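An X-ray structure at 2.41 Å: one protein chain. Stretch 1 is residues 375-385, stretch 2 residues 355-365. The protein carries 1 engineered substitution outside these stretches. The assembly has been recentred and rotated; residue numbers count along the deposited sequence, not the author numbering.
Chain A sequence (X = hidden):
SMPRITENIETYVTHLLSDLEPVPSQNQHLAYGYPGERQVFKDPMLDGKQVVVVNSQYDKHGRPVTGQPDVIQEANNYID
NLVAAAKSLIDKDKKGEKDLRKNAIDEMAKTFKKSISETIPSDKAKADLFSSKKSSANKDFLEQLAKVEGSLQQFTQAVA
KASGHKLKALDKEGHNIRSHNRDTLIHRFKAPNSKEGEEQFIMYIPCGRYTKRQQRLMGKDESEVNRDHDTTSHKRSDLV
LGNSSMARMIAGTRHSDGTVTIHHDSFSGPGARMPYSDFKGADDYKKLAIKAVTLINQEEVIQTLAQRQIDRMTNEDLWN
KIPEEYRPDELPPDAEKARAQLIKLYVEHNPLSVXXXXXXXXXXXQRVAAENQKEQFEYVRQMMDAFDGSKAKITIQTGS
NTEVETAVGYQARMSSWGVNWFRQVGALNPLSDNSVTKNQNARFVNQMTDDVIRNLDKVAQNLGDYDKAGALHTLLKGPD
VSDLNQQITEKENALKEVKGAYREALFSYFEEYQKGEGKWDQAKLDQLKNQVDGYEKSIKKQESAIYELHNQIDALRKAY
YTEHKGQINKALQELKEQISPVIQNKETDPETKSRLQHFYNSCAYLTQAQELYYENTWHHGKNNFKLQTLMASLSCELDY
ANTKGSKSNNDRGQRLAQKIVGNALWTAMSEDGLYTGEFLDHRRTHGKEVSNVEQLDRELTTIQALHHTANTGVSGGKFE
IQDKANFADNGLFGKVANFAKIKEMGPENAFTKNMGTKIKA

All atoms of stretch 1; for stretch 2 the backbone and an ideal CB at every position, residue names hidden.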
ATOM      1  N   GLU A 375       4.613  18.542  -0.001  1.00 66.89           N
ATOM      2  CA  GLU A 375       5.929  17.863  -0.072  1.00 63.77           C
ATOM      3  C   GLU A 375       5.780  16.369  -0.290  1.00 58.09           C
ATOM      4  O   GLU A 375       6.526  15.770  -1.066  1.00 61.53           O
ATOM      5  CB  GLU A 375       6.777  18.141   1.166  1.00 64.81           C
ATOM      6  CG  GLU A 375       7.292  19.579   1.216  1.00 75.29           C
ATOM      7  CD  GLU A 375       6.194  20.616   1.591  1.00 84.31           C
ATOM      8  OE1 GLU A 375       5.378  20.412   2.536  1.00 82.82           O
ATOM      9  OE2 GLU A 375       6.167  21.670   0.932  1.00 91.95           O
ATOM     10  N   GLN A 376       4.784  15.768   0.344  1.00 54.70           N
ATOM     11  CA  GLN A 376       4.577  14.305   0.202  1.00 53.61           C
ATOM     12  C   GLN A 376       4.378  13.980  -1.227  1.00 52.36           C
ATOM     13  O   GLN A 376       4.710  12.876  -1.681  1.00 55.92           O
ATOM     14  CB  GLN A 376       3.362  13.811   0.969  1.00 50.16           C
ATOM     15  CG  GLN A 376       3.464  14.001   2.455  1.00 53.89           C
ATOM     16  CD  GLN A 376       2.202  13.531   3.168  1.00 59.28           C
ATOM     17  OE1 GLN A 376       1.642  14.208   4.069  1.00 61.96           O
ATOM     18  NE2 GLN A 376       1.742  12.381   2.768  1.00 59.78           N
ATOM     19  N   PHE A 377       3.871  14.958  -1.964  1.00 52.71           N
ATOM     20  CA  PHE A 377       3.733  14.783  -3.395  1.00 52.47           C
ATOM     21  C   PHE A 377       5.074  15.112  -4.007  1.00 54.63           C
ATOM     22  O   PHE A 377       5.689  14.289  -4.674  1.00 53.59           O
ATOM     23  CB  PHE A 377       2.598  15.643  -3.983  1.00 50.23           C
ATOM     24  CG  PHE A 377       2.717  15.857  -5.466  1.00 52.91           C
ATOM     25  CD1 PHE A 377       2.509  14.811  -6.343  1.00 51.76           C
ATOM     26  CD2 PHE A 377       3.079  17.087  -5.973  1.00 55.52           C
ATOM     27  CE1 PHE A 377       2.614  14.988  -7.711  1.00 54.33           C
ATOM     28  CE2 PHE A 377       3.218  17.277  -7.354  1.00 60.78           C
ATOM     29  CZ  PHE A 377       2.977  16.222  -8.233  1.00 54.96           C
ATOM     30  N   GLU A 378       5.530  16.317  -3.737  1.00 58.89           N
ATOM     31  CA  GLU A 378       6.675  16.859  -4.455  1.00 63.03           C
ATOM     32  C   GLU A 378       8.008  16.116  -4.253  1.00 62.98           C
ATOM     33  O   GLU A 378       8.686  15.827  -5.236  1.00 66.81           O
ATOM     34  CB  GLU A 378       6.817  18.345  -4.220  1.00 64.77           C
ATOM     35  CG  GLU A 378       6.454  19.111  -5.465  1.00 77.82           C
ATOM     36  CD  GLU A 378       6.345  20.610  -5.235  1.00 90.96           C
ATOM     37  OE1 GLU A 378       7.349  21.256  -4.809  1.00 96.63           O
ATOM     38  OE2 GLU A 378       5.249  21.154  -5.511  1.00 87.61           O
ATOM     39  N   TYR A 379       8.342  15.740  -3.017  1.00 59.85           N
ATOM     40  CA  TYR A 379       9.616  15.084  -2.745  1.00 55.32           C
ATOM     41  C   TYR A 379       9.680  13.667  -3.279  1.00 55.96           C
ATOM     42  O   TYR A 379      10.754  13.176  -3.660  1.00 56.62           O
ATOM     43  CB  TYR A 379       9.866  15.045  -1.258  1.00 53.99           C
ATOM     44  CG  TYR A 379      10.178  16.381  -0.635  1.00 57.97           C
ATOM     45  CD1 TYR A 379       9.898  17.572  -1.306  1.00 60.95           C
ATOM     46  CD2 TYR A 379      10.761  16.465   0.619  1.00 57.34           C
ATOM     47  CE1 TYR A 379      10.201  18.807  -0.759  1.00 60.22           C
ATOM     48  CE2 TYR A 379      10.995  17.697   1.189  1.00 62.07           C
ATOM     49  CZ  TYR A 379      10.723  18.840   0.479  1.00 58.91           C
ATOM     50  OH  TYR A 379      11.011  20.022   0.993  1.00 70.39           O
ATOM     51  N   VAL A 380       8.539  12.995  -3.275  1.00 52.57           N
ATOM     52  CA  VAL A 380       8.533  11.585  -3.579  1.00 49.40           C
ATOM     53  C   VAL A 380       8.582  11.513  -5.082  1.00 51.23           C
ATOM     54  O   VAL A 380       9.427  10.800  -5.656  1.00 55.25           O
ATOM     55  CB  VAL A 380       7.297  10.868  -2.967  1.00 52.08           C
ATOM     56  CG1 VAL A 380       7.067   9.533  -3.644  1.00 55.28           C
ATOM     57  CG2 VAL A 380       7.425  10.686  -1.454  1.00 45.43           C
ATOM     58  N   ARG A 381       7.739  12.308  -5.735  1.00 51.35           N
ATOM     59  CA  ARG A 381       7.750  12.377  -7.196  1.00 54.20           C
ATOM     60  C   ARG A 381       9.137  12.764  -7.777  1.00 56.72           C
ATOM     61  O   ARG A 381       9.563  12.232  -8.777  1.00 57.80           O
ATOM     62  CB  ARG A 381       6.585  13.251  -7.680  1.00 54.64           C
ATOM     63  CG  ARG A 381       6.904  14.279  -8.733  1.00 65.75           C
ATOM     64  CD  ARG A 381       6.901  13.696 -10.117  1.00 65.65           C
ATOM     65  NE  ARG A 381       8.070  14.139 -10.870  1.00 74.86           N
ATOM     66  CZ  ARG A 381       8.924  15.120 -10.548  1.00 77.84           C
ATOM     67  NH1 ARG A 381       8.779  15.847  -9.449  1.00 85.72           N
ATOM     68  NH2 ARG A 381       9.947  15.378 -11.350  1.00 70.81           N
ATOM     69  N   GLN A 382       9.874  13.616  -7.095  1.00 58.15           N
ATOM     70  CA  GLN A 382      11.199  14.014  -7.562  1.00 63.61           C
ATOM     71  C   GLN A 382      12.241  12.886  -7.370  1.00 64.99           C
ATOM     72  O   GLN A 382      13.058  12.598  -8.281  1.00 64.04           O
ATOM     73  CB  GLN A 382      11.577  15.303  -6.832  1.00 70.34           C
ATOM     74  CG  GLN A 382      13.037  15.691  -6.822  1.00 81.14           C
ATOM     75  CD  GLN A 382      13.280  17.096  -6.272  1.00 90.73           C
ATOM     76  OE1 GLN A 382      14.219  17.779  -6.718  1.00 93.88           O
ATOM     77  NE2 GLN A 382      12.425  17.552  -5.328  1.00 84.48           N
ATOM     78  N   MET A 383      12.202  12.230  -6.205  1.00 62.29           N
ATOM     79  CA  MET A 383      13.128  11.119  -5.939  1.00 62.33           C
ATOM     80  C   MET A 383      12.824   9.848  -6.809  1.00 60.56           C
ATOM     81  O   MET A 383      13.729   9.202  -7.317  1.00 59.30           O
ATOM     82  CB  MET A 383      13.258  10.835  -4.427  1.00 58.94           C
ATOM     83  CG  MET A 383      13.478  12.063  -3.544  1.00 61.19           C
ATOM     84  SD  MET A 383      14.922  13.147  -3.872  1.00 75.13           S
ATOM     85  CE  MET A 383      14.603  13.755  -5.496  1.00 72.70           C
ATOM     86  N   MET A 384      11.552   9.523  -7.004  1.00 56.56           N
ATOM     87  CA  MET A 384      11.193   8.491  -7.964  1.00 55.67           C
ATOM     88  C   MET A 384      11.775   8.786  -9.334  1.00 57.53           C
ATOM     89  O   MET A 384      12.348   7.883  -9.975  1.00 56.87           O
ATOM     90  CB  MET A 384       9.652   8.273  -8.056  1.00 49.94           C
ATOM     91  CG  MET A 384       9.025   7.587  -6.835  1.00 47.01           C
ATOM     92  SD  MET A 384       7.239   7.357  -7.057  0.80 42.21           S
ATOM     93  CE  MET A 384       7.385   6.304  -8.478  1.00 49.52           C
ATOM     94  N   ASP A 385      11.627  10.027  -9.800  1.00 58.12           N
ATOM     95  CA  ASP A 385      12.166  10.407 -11.135  1.00 61.07           C
ATOM     96  C   ASP A 385      13.697  10.527 -11.141  1.00 60.21           C
ATOM     97  O   ASP A 385      14.324  10.398 -12.200  1.00 60.17           O
ATOM     98  CB  ASP A 385      11.537  11.707 -11.675  1.00 64.64           C
ATOM     99  CG  ASP A 385      10.307  11.470 -12.579  1.00 68.79           C
ATOM    100  OD1 ASP A 385      10.164  10.382 -13.214  1.00 65.96           O
ATOM    101  OD2 ASP A 385       9.462  12.412 -12.646  1.00 69.49           O
ATOM    102  N   UNK A 355       9.838  -2.016 -11.939  1.00 51.46           N
ATOM    103  CA  UNK A 355       9.027  -0.796 -12.174  1.00 48.07           C
ATOM    104  C   UNK A 355       7.973  -0.497 -11.121  1.00 48.75           C
ATOM    105  O   UNK A 355       7.160  -1.337 -10.775  1.00 45.58           O
ATOM    106  CB  UNK A 355       8.324  -0.910 -13.528  1.00 48.07           C
ATOM    107  N   UNK A 356       8.043   0.698 -10.540  1.00 49.92           N
ATOM    108  CA  UNK A 356       7.110   1.062  -9.505  1.00 47.51           C
ATOM    109  C   UNK A 356       6.013   1.982 -10.015  1.00 48.08           C
ATOM    110  O   UNK A 356       6.314   2.988 -10.654  1.00 50.19           O
ATOM    111  CB  UNK A 356       7.855   1.727  -8.345  1.00 47.51           C
ATOM    112  N   UNK A 357       4.750   1.639  -9.717  1.00 47.49           N
ATOM    113  CA  UNK A 357       3.606   2.518  -9.986  1.00 48.17           C
ATOM    114  C   UNK A 357       2.991   2.980  -8.646  1.00 45.80           C
ATOM    115  O   UNK A 357       2.321   2.221  -7.937  1.00 51.39           O
ATOM    116  CB  UNK A 357       2.562   1.800 -10.844  1.00 48.17           C
ATOM    117  N   UNK A 358       3.242   4.215  -8.277  1.00 46.14           N
ATOM    118  CA  UNK A 358       2.800   4.704  -6.983  1.00 43.42           C
ATOM    119  C   UNK A 358       1.471   5.436  -7.194  1.00 42.44           C
ATOM    120  O   UNK A 358       1.451   6.505  -7.744  1.00 48.54           O
ATOM    121  CB  UNK A 358       3.849   5.616  -6.343  1.00 43.42           C
ATOM    122  N   UNK A 359       0.330   4.865  -6.840  1.00 44.02           N
ATOM    123  CA  UNK A 359      -0.882   5.706  -6.953  1.00 43.55           C
ATOM    124  C   UNK A 359      -1.143   6.399  -5.610  1.00 42.85           C
ATOM    125  O   UNK A 359      -1.676   5.822  -4.678  1.00 43.51           O
ATOM    126  CB  UNK A 359      -2.094   4.870  -7.368  1.00 43.55           C
ATOM    127  N   UNK A 360      -0.722   7.649  -5.522  1.00 40.67           N
ATOM    128  CA  UNK A 360      -0.887   8.401  -4.283  1.00 40.06           C
ATOM    129  C   UNK A 360      -2.289   9.010  -4.247  1.00 41.18           C
ATOM    130  O   UNK A 360      -2.896   9.291  -5.308  1.00 41.83           O
ATOM    131  CB  UNK A 360       0.182   9.488  -4.157  1.00 40.06           C
ATOM    132  N   UNK A 361      -2.767   9.279  -3.038  1.00 38.59           N
ATOM    133  CA  UNK A 361      -4.160   9.594  -2.818  1.00 42.56           C
ATOM    134  C   UNK A 361      -4.411  10.733  -1.749  1.00 43.07           C
ATOM    135  O   UNK A 361      -5.504  11.019  -1.357  1.00 45.60           O
ATOM    136  CB  UNK A 361      -4.872   8.310  -2.389  1.00 42.56           C
ATOM    137  N   UNK A 362      -3.336  11.373  -1.328  1.00 47.57           N
ATOM    138  CA  UNK A 362      -3.218  12.680  -0.618  1.00 45.47           C
ATOM    139  C   UNK A 362      -3.796  13.867  -1.438  1.00 44.38           C
ATOM    140  O   UNK A 362      -4.054  13.741  -2.595  1.00 47.13           O
ATOM    141  CB  UNK A 362      -1.748  12.959  -0.299  1.00 45.47           C
ATOM    142  N   UNK A 363      -4.114  15.006  -0.838  1.00 46.97           N
ATOM    143  CA  UNK A 363      -4.423  16.162  -1.668  1.00 45.20           C
ATOM    144  C   UNK A 363      -3.277  17.206  -1.585  1.00 47.07           C
ATOM    145  O   UNK A 363      -3.198  18.065  -0.689  1.00 47.59           O
ATOM    146  CB  UNK A 363      -5.753  16.781  -1.233  1.00 45.20           C
ATOM    147  N   UNK A 364      -2.364  17.036  -2.532  1.00 46.34           N
ATOM    148  CA  UNK A 364      -1.134  17.772  -2.610  1.00 45.36           C
ATOM    149  C   UNK A 364      -1.349  19.244  -2.533  1.00 46.86           C
ATOM    150  O   UNK A 364      -0.484  19.957  -1.998  1.00 53.40           O
ATOM    151  CB  UNK A 364      -0.387  17.425  -3.899  1.00 45.36           C
ATOM    152  N   UNK A 365      -2.469  19.753  -3.058  1.00 44.61           N
ATOM    153  CA  UNK A 365      -2.644  21.242  -3.017  1.00 46.56           C
ATOM    154  C   UNK A 365      -3.272  21.890  -1.794  1.00 45.12           C
ATOM    155  O   UNK A 365      -3.399  23.080  -1.753  1.00 47.98           O
ATOM    156  CB  UNK A 365      -3.506  21.655  -4.212  1.00 46.56           C
TER

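Stretch 1 is a continuous helix, and the strand at 355-360 runs nearly antiparallel to it, at 173°, with a closest axial approach of 11.1 Å.

Position 355 has nothing of the helix near its ideal CB, so the helix sets no preference; it is Thr355. At 356, in an extended backbone, CA-to-CB points toward the helix and the ideal CB lies 4.6 Å from Met384 CE. A medium or long side chain, apolar or with an aliphatic stem, would suit. The residue is Glu356, chi1 and chi2 both t; its OE2 comes 3.9 Å from Met384 CE, and the carboxylate is hydrogen-bonded elsewhere in the structure. Position 357 points away, so the helix places no demand on it; it is Cys357.

Position 358 again points toward the helix, its ideal CB 3.9 Å from Met384 SD, with Val380 further along. This apolar surface would accept leucine, methionine, phenylalanine or tyrosine. Tyr358, chi1 t, places CB 3.8 Å from Met384 SD and CE2 3.6 Å from Val380 CG1. Met384 SD also lies 5.1 Å from the centroid of the Tyr358 ring, an oblique sulfur-aromatic approach. Position 359, out of reach, is Thr359.

At 360 the CB points toward the helix but has no helix atom within 5.5 Å, so a short side chain would not reach. Val380 N, the usual helical partner, is 4.1 Å from Gln376 O, too far for a good hydrogen bond, so this acceptor is free for a side chain. A long donor such as glutamine, lysine or arginine is attractive, although a long apolar chain could also fit. Gln360, chi1 and chi2 both t, donates from NE2 to Gln376 O at 2.9 Å and 149°. Gln360 NE2 also makes a weak hydrogen bond to Tyr358 OH at 3.3 Å, while Gln360 OE1 sits at the edge of the Phe377 ring, 3.6 Å from Phe377 CA.

Beyond the strand, 361 is out of reach and is Val361. Position 362 points toward the Gln376 side chain, where a compact apolar or small polar group would fit; Val362 sets its CG2 methyl against it. Position 363 points away and is Thr363.

At 364 the backbones draw closest: the CA of 364 is 5.8 Å from Phe377 CA, and its ideal CB only 3.5 Å from Phe377 CB. Such tightness favours alanine, glycine or serine. Ala364 places its CB 3.6 Å from Phe377 CB, an apolar contact. Position 365, out of reach, is Gly365.

Stretch 2 (355-365) TECYTQVVTAG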
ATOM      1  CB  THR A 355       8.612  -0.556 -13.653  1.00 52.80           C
ATOM      2  OG1 THR A 355       7.273  -0.014 -13.746  1.00 57.12           O
ATOM      3  CG2 THR A 355       8.806  -1.759 -14.556  1.00 49.34           C
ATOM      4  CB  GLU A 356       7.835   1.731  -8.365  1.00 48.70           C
ATOM      5  CG  GLU A 356       6.917   2.103  -7.217  1.00 43.02           C
ATOM      6  CD  GLU A 356       7.546   3.060  -6.173  1.00 49.50           C
ATOM      7  OE1 GLU A 356       6.790   3.404  -5.224  1.00 43.77           O
ATOM      8  OE2 GLU A 356       8.767   3.445  -6.257  1.00 47.39           O
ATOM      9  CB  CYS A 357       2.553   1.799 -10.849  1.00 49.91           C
ATOM     10  SG  CYS A 357       1.031   2.800 -11.108  1.00 56.41           S
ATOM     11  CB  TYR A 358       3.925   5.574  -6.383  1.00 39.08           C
ATOM     12  CG  TYR A 358       3.575   6.253  -5.104  1.00 42.54           C
ATOM     13  CD1 TYR A 358       2.803   5.621  -4.132  1.00 41.22           C
ATOM     14  CD2 TYR A 358       4.048   7.523  -4.826  1.00 40.79           C
ATOM     15  CE1 TYR A 358       2.489   6.270  -2.940  1.00 42.27           C
ATOM     16  CE2 TYR A 358       3.705   8.183  -3.663  1.00 42.20           C
ATOM     17  CZ  TYR A 358       2.922   7.566  -2.724  1.00 45.47           C
ATOM     18  OH  TYR A 358       2.615   8.241  -1.541  1.00 54.29           O
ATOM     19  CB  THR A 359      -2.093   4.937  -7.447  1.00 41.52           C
ATOM     20  OG1 THR A 359      -2.176   3.782  -6.684  1.00 39.02           O
ATOM     21  CG2 THR A 359      -1.894   4.480  -8.964  1.00 46.44           C
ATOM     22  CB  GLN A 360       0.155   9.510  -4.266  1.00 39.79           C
ATOM     23  CG  GLN A 360       0.306  10.254  -2.976  1.00 41.67           C
ATOM     24  CD  GLN A 360       1.306  11.414  -3.118  1.00 50.09           C
ATOM     25  OE1 GLN A 360       1.205  12.264  -4.044  1.00 47.34           O
ATOM     26  NE2 GLN A 360       2.269  11.466  -2.191  1.00 46.92           N
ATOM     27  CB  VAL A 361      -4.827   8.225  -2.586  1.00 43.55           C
ATOM     28  CG1 VAL A 361      -5.326   8.046  -1.196  1.00 39.85           C
ATOM     29  CG2 VAL A 361      -5.777   7.850  -3.708  1.00 46.72           C
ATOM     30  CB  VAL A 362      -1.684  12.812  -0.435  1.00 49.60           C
ATOM     31  CG1 VAL A 362      -1.095  14.112  -0.950  1.00 56.30           C
ATOM     32  CG2 VAL A 362      -1.155  12.274   0.904  1.00 43.39           C
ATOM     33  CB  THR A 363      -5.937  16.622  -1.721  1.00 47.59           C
ATOM     34  OG1 THR A 363      -6.103  18.041  -2.045  1.00 46.65           O
ATOM     35  CG2 THR A 363      -6.680  16.290  -0.594  1.00 37.07           C
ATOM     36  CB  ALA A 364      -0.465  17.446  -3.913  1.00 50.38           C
TER
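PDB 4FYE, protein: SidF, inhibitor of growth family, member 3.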